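Local structure of probable thiamine pyrophosphokinase (Staphylococcus saprophyticus, 3L8M) at residues D94-T99 with K126-T131; N132-I137 with L205-K210. The protein probably transfers a diphosphate group from ATP to thiamine, making thiamine diphosphate. All coordinates share one frame; numbering follows the deposited sequence.

Contact 1: residues D94-T99 with K126-T131. With NA (sodium ion), chain C.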
loop_
_atom_site.group_PDB
_atom_site.type_symbol
_atom_site.label_atom_id
_atom_site.label_comp_id
_atom_site.label_asym_id
_atom_site.label_seq_id
_atom_site.Cartn_x
_atom_site.Cartn_y
_atom_site.Cartn_z
ATOM N N ASP A 94 6.824 -8.116 15.932
ATOM C CA ASP A 94 7.345 -7.230 16.968
ATOM C C ASP A 94 6.241 -7.001 17.986
ATOM O O ASP A 94 5.188 -6.447 17.653
ATOM C CB ASP A 94 7.769 -5.877 16.381
ATOM C CG ASP A 94 9.023 -5.973 15.544
ATOM O OD1 ASP A 94 9.619 -7.071 15.518
ATOM O OD2 ASP A 94 9.416 -4.957 14.928
ATOM N N VAL A 95 6.476 -7.439 19.219
ATOM C CA VAL A 95 5.490 -7.261 20.274
ATOM C C VAL A 95 5.891 -6.070 21.143
ATOM O O VAL A 95 6.980 -6.034 21.723
ATOM C CB VAL A 95 5.361 -8.541 21.148
ATOM C CG1 VAL A 95 4.321 -8.325 22.244
ATOM C CG2 VAL A 95 4.963 -9.736 20.266
ATOM N N TYR A 96 5.001 -5.093 21.221
ATOM C CA TYR A 96 5.232 -3.892 22.008
ATOM C C TYR A 96 4.214 -3.922 23.123
ATOM O O TYR A 96 3.166 -4.560 22.980
ATOM C CB TYR A 96 4.973 -2.647 21.151
ATOM C CG TYR A 96 5.949 -2.444 20.024
ATOM C CD1 TYR A 96 7.096 -1.671 20.206
ATOM C CD2 TYR A 96 5.724 -3.009 18.771
ATOM C CE1 TYR A 96 7.994 -1.457 19.167
ATOM C CE2 TYR A 96 6.615 -2.802 17.720
ATOM C CZ TYR A 96 7.749 -2.022 17.928
ATOM O OH TYR A 96 8.620 -1.780 16.895
ATOM N N GLY A 97 4.512 -3.228 24.219
ATOM C CA GLY A 97 3.581 -3.155 25.330
ATOM C C GLY A 97 3.546 -4.325 26.294
ATOM O O GLY A 97 2.703 -4.345 27.192
ATOM N N ALA A 98 4.457 -5.285 26.138
ATOM C CA ALA A 98 4.470 -6.453 27.011
ATOM C C ALA A 98 5.385 -6.393 28.246
ATOM O O ALA A 98 5.548 -7.416 28.918
ATOM C CB ALA A 98 4.799 -7.711 26.188
ATOM N N THR A 99 5.977 -5.231 28.544
ATOM C CA THR A 99 6.863 -5.094 29.712
ATOM C C THR A 99 6.273 -4.142 30.755
ATOM O O THR A 99 5.343 -3.391 30.465
ATOM C CB THR A 99 8.294 -4.574 29.330
ATOM O OG1 THR A 99 8.257 -3.162 29.089
ATOM C CG2 THR A 99 8.817 -5.268 28.077
ATOM N N LYS A 126 10.133 -10.806 18.330
ATOM C CA LYS A 126 10.902 -9.944 19.226
ATOM C C LYS A 126 9.987 -9.127 20.141
ATOM O O LYS A 126 8.962 -8.605 19.695
ATOM C CB LYS A 126 11.767 -8.958 18.449
ATOM C CG LYS A 126 12.917 -9.532 17.678
ATOM C CD LYS A 126 13.658 -8.401 16.978
ATOM C CE LYS A 126 14.742 -8.942 16.059
ATOM N NZ LYS A 126 15.488 -7.856 15.358
ATOM N N LEU A 127 10.361 -9.029 21.417
ATOM C CA LEU A 127 9.609 -8.231 22.394
ATOM C C LEU A 127 10.381 -6.925 22.391
ATOM O O LEU A 127 11.618 -6.936 22.422
ATOM C CB LEU A 127 9.657 -8.864 23.794
ATOM C CG LEU A 127 9.172 -10.319 23.913
ATOM C CD1 LEU A 127 9.385 -10.849 25.342
ATOM C CD2 LEU A 127 7.697 -10.393 23.524
ATOM N N ILE A 128 9.677 -5.801 22.339
ATOM C CA ILE A 128 10.355 -4.517 22.292
ATOM C C ILE A 128 9.728 -3.431 23.144
ATOM O O ILE A 128 8.518 -3.308 23.178
ATOM C CB ILE A 128 10.384 -3.957 20.838
ATOM C CG1 ILE A 128 10.882 -5.025 19.854
ATOM C CG2 ILE A 128 11.242 -2.692 20.778
ATOM C CD1 ILE A 128 10.827 -4.565 18.386
ATOM N N ASP A 129 10.556 -2.661 23.852
ATOM C CA ASP A 129 10.062 -1.508 24.599
ATOM C C ASP A 129 11.068 -0.377 24.400
ATOM O O ASP A 129 12.038 -0.540 23.651
ATOM C CB ASP A 129 9.781 -1.804 26.091
ATOM C CG ASP A 129 11.015 -2.151 26.914
ATOM O OD1 ASP A 129 12.167 -2.053 26.440
ATOM O OD2 ASP A 129 10.801 -2.525 28.089
ATOM N N ASP A 130 10.836 0.767 25.038
ATOM C CA ASP A 130 11.718 1.920 24.864
ATOM C C ASP A 130 13.194 1.716 25.217
ATOM O O ASP A 130 14.029 2.528 24.823
ATOM C CB ASP A 130 11.177 3.124 25.653
ATOM C CG ASP A 130 10.941 2.804 27.115
ATOM O OD1 ASP A 130 11.398 1.737 27.572
ATOM O OD2 ASP A 130 10.303 3.620 27.804
ATOM N N THR A 131 13.525 0.639 25.930
ATOM C CA THR A 131 14.916 0.388 26.337
ATOM C C THR A 131 15.488 -0.998 25.985
ATOM O O THR A 131 16.699 -1.221 26.112
ATOM C CB THR A 131 15.071 0.575 27.883
ATOM O OG1 THR A 131 14.589 1.871 28.259
ATOM C CG2 THR A 131 16.536 0.441 28.315
HETATM NA NA NA C . 10.942 -9.430 14.622
HETATM O O HOH W 1 6.706 -1.857 24.367
HETATM O O HOH W 2 6.986 -5.065 24.531
#
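Lys126 starts the pairing with its backbone: Val95 N donates to Lys126 O at 2.8 Å in an almost straight bond (175°). The extended Lys126 side chain leads away from strand 94-96, passing the sodium ion with its methylenes, CG at 3.6 Å, before the ammonium reaches a salt bridge with Glu133. The sodium itself is held by Asp94 OD1 and by the backbone O of Asn124. On the other face of the sheet Leu127 lies side by side with Val95, and its CD2 meets Val95 CB at 3.8 Å. Ile128 N then donates to Val95 O, so Val95 is gripped at both N and O by Lys126 and Ile128, the pattern of parallel strands. Back on the Asp94 face, the two branches of Ile128 divide their work. Ile128 CD1 sits against the Asp94 carboxylate, 3.6 Å from Asp94 CG, while Ile128 CG2, anti to the backbone N, comes within 3.8 Å of Tyr96 CE1. Past here the strands part and water fills in: Ile128 O takes a bond from each of two waters, one accepting from Gly97 N and the other from Ala98 N. Asp129 closes the far end. Its OD2 accepts Thr99 OG1 at 2.8 Å through the anti lone pair, and Thr99 OG1 also bonds Asn11. Asp129 OD1 accepts Thr131 N at 3.1 Å from above the carboxylate plane, forming an Asx turn. Within the mixed sheet, strand 92-96 runs between strands 2-6 and 124-128; Val95 packs on Leu78 and Ile82 of helix 77-87, Leu127 on Leu110 and Leu113 of helix 103-113, and Tyr96 on Asn4 and Leu6 of strand 2-6.

Contact 2: residues N132-I137 with L205-K210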
loop_
_atom_site.group_PDB
_atom_site.type_symbol
_atom_site.label_atom_id
_atom_site.label_comp_id
_atom_site.label_asym_id
_atom_site.label_seq_id
_atom_site.Cartn_x
_atom_site.Cartn_y
_atom_site.Cartn_z
ATOM N N ASN A 132 14.645 -1.920 25.525
ATOM C CA ASN A 132 15.118 -3.273 25.246
ATOM C C ASN A 132 14.566 -3.930 23.991
ATOM O O ASN A 132 13.542 -3.528 23.447
ATOM C CB ASN A 132 14.750 -4.203 26.406
ATOM C CG ASN A 132 15.275 -3.732 27.740
ATOM O OD1 ASN A 132 16.386 -4.078 28.142
ATOM N ND2 ASN A 132 14.473 -2.933 28.440
ATOM N N GLU A 133 15.250 -4.994 23.588
ATOM C CA GLU A 133 14.878 -5.812 22.451
ATOM C C GLU A 133 15.260 -7.214 22.923
ATOM O O GLU A 133 16.395 -7.436 23.361
ATOM C CB GLU A 133 15.675 -5.405 21.219
ATOM C CG GLU A 133 15.058 -5.864 19.918
ATOM C CD GLU A 133 15.733 -5.233 18.715
ATOM O OE1 GLU A 133 15.878 -3.989 18.707
ATOM O OE2 GLU A 133 16.114 -5.976 17.781
ATOM N N ILE A 134 14.309 -8.145 22.867
ATOM C CA ILE A 134 14.532 -9.512 23.336
ATOM C C ILE A 134 14.061 -10.575 22.340
ATOM O O ILE A 134 12.978 -10.461 21.763
ATOM C CB ILE A 134 13.783 -9.752 24.685
ATOM C CG1 ILE A 134 14.274 -8.767 25.744
ATOM C CG2 ILE A 134 13.974 -11.196 25.163
ATOM C CD1 ILE A 134 13.410 -8.745 26.998
ATOM N N GLN A 135 14.874 -11.613 22.150
ATOM C CA GLN A 135 14.518 -12.705 21.249
ATOM C C GLN A 135 15.176 -13.997 21.701
ATOM O O GLN A 135 16.213 -13.982 22.366
ATOM C CB GLN A 135 14.930 -12.389 19.809
ATOM C CG GLN A 135 16.429 -12.230 19.609
ATOM C CD GLN A 135 16.796 -11.893 18.169
ATOM O OE1 GLN A 135 16.521 -12.666 17.251
ATOM N NE2 GLN A 135 17.415 -10.730 17.967
ATOM N N PHE A 136 14.558 -15.115 21.334
ATOM C CA PHE A 136 15.038 -16.445 21.685
ATOM C C PHE A 136 16.017 -16.950 20.613
ATOM O O PHE A 136 15.850 -16.670 19.432
ATOM C CB PHE A 136 13.822 -17.373 21.804
ATOM C CG PHE A 136 14.145 -18.779 22.215
ATOM C CD1 PHE A 136 14.795 -19.041 23.418
ATOM C CD2 PHE A 136 13.745 -19.855 21.420
ATOM C CE1 PHE A 136 15.043 -20.358 23.826
ATOM C CE2 PHE A 136 13.986 -21.177 21.818
ATOM C CZ PHE A 136 14.635 -21.427 23.024
ATOM N N ILE A 137 17.059 -17.657 21.031
ATOM C CA ILE A 137 18.041 -18.196 20.094
ATOM C C ILE A 137 18.277 -19.646 20.453
ATOM O O ILE A 137 18.740 -19.955 21.550
ATOM C CB ILE A 137 19.385 -17.465 20.148
ATOM C CG1 ILE A 137 19.188 -15.966 19.900
ATOM C CG2 ILE A 137 20.313 -18.046 19.082
ATOM C CD1 ILE A 137 20.482 -15.170 19.955
ATOM N N LEU A 205 18.109 -16.593 25.775
ATOM C CA LEU A 205 17.369 -15.409 25.389
ATOM C C LEU A 205 18.440 -14.347 25.184
ATOM O O LEU A 205 19.377 -14.234 25.975
ATOM C CB LEU A 205 16.420 -14.960 26.501
ATOM C CG LEU A 205 15.138 -15.766 26.720
ATOM C CD1 LEU A 205 14.562 -15.409 28.083
ATOM C CD2 LEU A 205 14.132 -15.487 25.598
HETATM N N MSE A 206 18.336 -13.595 24.105
HETATM C CA MSE A 206 19.302 -12.545 23.874
HETATM C C MSE A 206 18.566 -11.250 24.157
HETATM O O MSE A 206 17.459 -11.052 23.666
HETATM C CB MSE A 206 19.790 -12.564 22.432
HETATM C CG MSE A 206 20.569 -11.318 22.060
HETATM SE SE MSE A 206 21.167 -11.382 20.380
HETATM C CE MSE A 206 22.535 -10.302 20.538
ATOM N N ILE A 207 19.165 -10.381 24.965
ATOM C CA ILE A 207 18.534 -9.118 25.301
ATOM C C ILE A 207 19.465 -7.950 25.051
ATOM O O ILE A 207 20.553 -7.876 25.615
ATOM C CB ILE A 207 18.066 -9.106 26.769
ATOM C CG1 ILE A 207 17.644 -7.698 27.174
ATOM C CG2 ILE A 207 19.170 -9.601 27.675
ATOM C CD1 ILE A 207 16.918 -7.661 28.486
ATOM N N ARG A 208 19.036 -7.038 24.186
ATOM C CA ARG A 208 19.836 -5.868 23.877
ATOM C C ARG A 208 19.281 -4.675 24.633
ATOM O O ARG A 208 18.070 -4.464 24.677
ATOM C CB ARG A 208 19.840 -5.624 22.371
ATOM C CG ARG A 208 20.387 -6.824 21.618
ATOM C CD ARG A 208 21.316 -6.406 20.509
ATOM N NE ARG A 208 20.782 -6.766 19.201
ATOM C CZ ARG A 208 21.438 -6.592 18.060
ATOM N NH1 ARG A 208 22.658 -6.064 18.074
ATOM N NH2 ARG A 208 20.877 -6.943 16.906
ATOM N N SER A 209 20.170 -3.907 25.249
ATOM C CA SER A 209 19.759 -2.749 26.031
ATOM C C SER A 209 20.478 -1.500 25.568
ATOM O O SER A 209 21.496 -1.573 24.893
ATOM C CB SER A 209 20.066 -2.978 27.517
ATOM O OG SER A 209 19.373 -4.106 28.023
ATOM N N LYS A 210 19.942 -0.346 25.931
ATOM C CA LYS A 210 20.581 0.899 25.562
ATOM C C LYS A 210 21.196 1.479 26.826
ATOM O O LYS A 210 20.882 1.036 27.934
ATOM C CB LYS A 210 19.566 1.864 24.930
ATOM C CG LYS A 210 18.409 2.276 25.818
ATOM C CD LYS A 210 17.160 2.566 24.982
ATOM C CE LYS A 210 17.407 3.616 23.909
ATOM N NZ LYS A 210 16.180 3.868 23.086
#
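Glu133 and Arg208 face each other as a hydrogen-bonded antiparallel pair, Arg208 N reaching Glu133 O at 2.8 Å and Glu133 N returning a more bent bond (141°) to Arg208 O. Two residues on, Gln135 and Met206 repeat the exchange, with Met206 N donating to Gln135 O in a nearly linear bond (177°). Between these pairs sits the non-hydrogen-bonded pair Ile134 and Ile207, whose side chains lie side by side and touch through their CG1 atoms at 3.8 Å. Ile207 CG1 is anti to the backbone N (chi1 170°), and the Ile207 CD1 beyond it comes close to the amide of Asn132, 3.6 Å from Asn132 OD1. That same OD1 accepts Ser209 OG at 3.0 Å, the hydroxyl tilted somewhat out of the amide plane. At the other end Leu205 CD2 lies 4.2 Å from Phe136 CD1. On the face of Glu133 and Arg208, selenomethionine Met206 is crossed by Ile137, whose CD1 lies 3.7 Å from Met206 CB and close to SE as well. Farther out, Asn132 ND2 bonds Asp129 OD1, so both ends of that amide are held. Glu133 OE2, whose partner is Lys126, stays 4.9 Å from Arg208 NH2. Ile134 packs on Phe106 and Phe136 on Leu113, both of helix 103-113, and Met206 leans on Ile153 and Phe155 of strand 152-157. The motif is a regular antiparallel pair in the mixed sheet. Strand 132-137 follows a short turn from strand 124-128, and strand 204-209 returns to lie beside it after the chain has formed the smaller antiparallel sheet and edge strand 152-157, which strand 204-209 joins on its other side.

Both contacts belong to one mixed sheet, and they meet where Leu127 O of contact 1 probably takes a hydrogen bond from Ile134 N of contact 2; the turn through Asp129 and Thr131 carries the chain from one to the other. Contact 1 is parallel and the more buried, its centre about 6 Å from the centre of the chain, against about 10 Å for contact 2, with helices against it, a bound sodium and water-bridged backbone ends. Contact 2 is antiparallel, nearer the surface, and relies chiefly on paired backbone bonds and apolar side chains, with one side-chain bond between Ser209 and Asn132. Helix 103-113 packs on side chains of both. Lys210 NZ probably donates a hydrogen bond to the backbone O of Asp130.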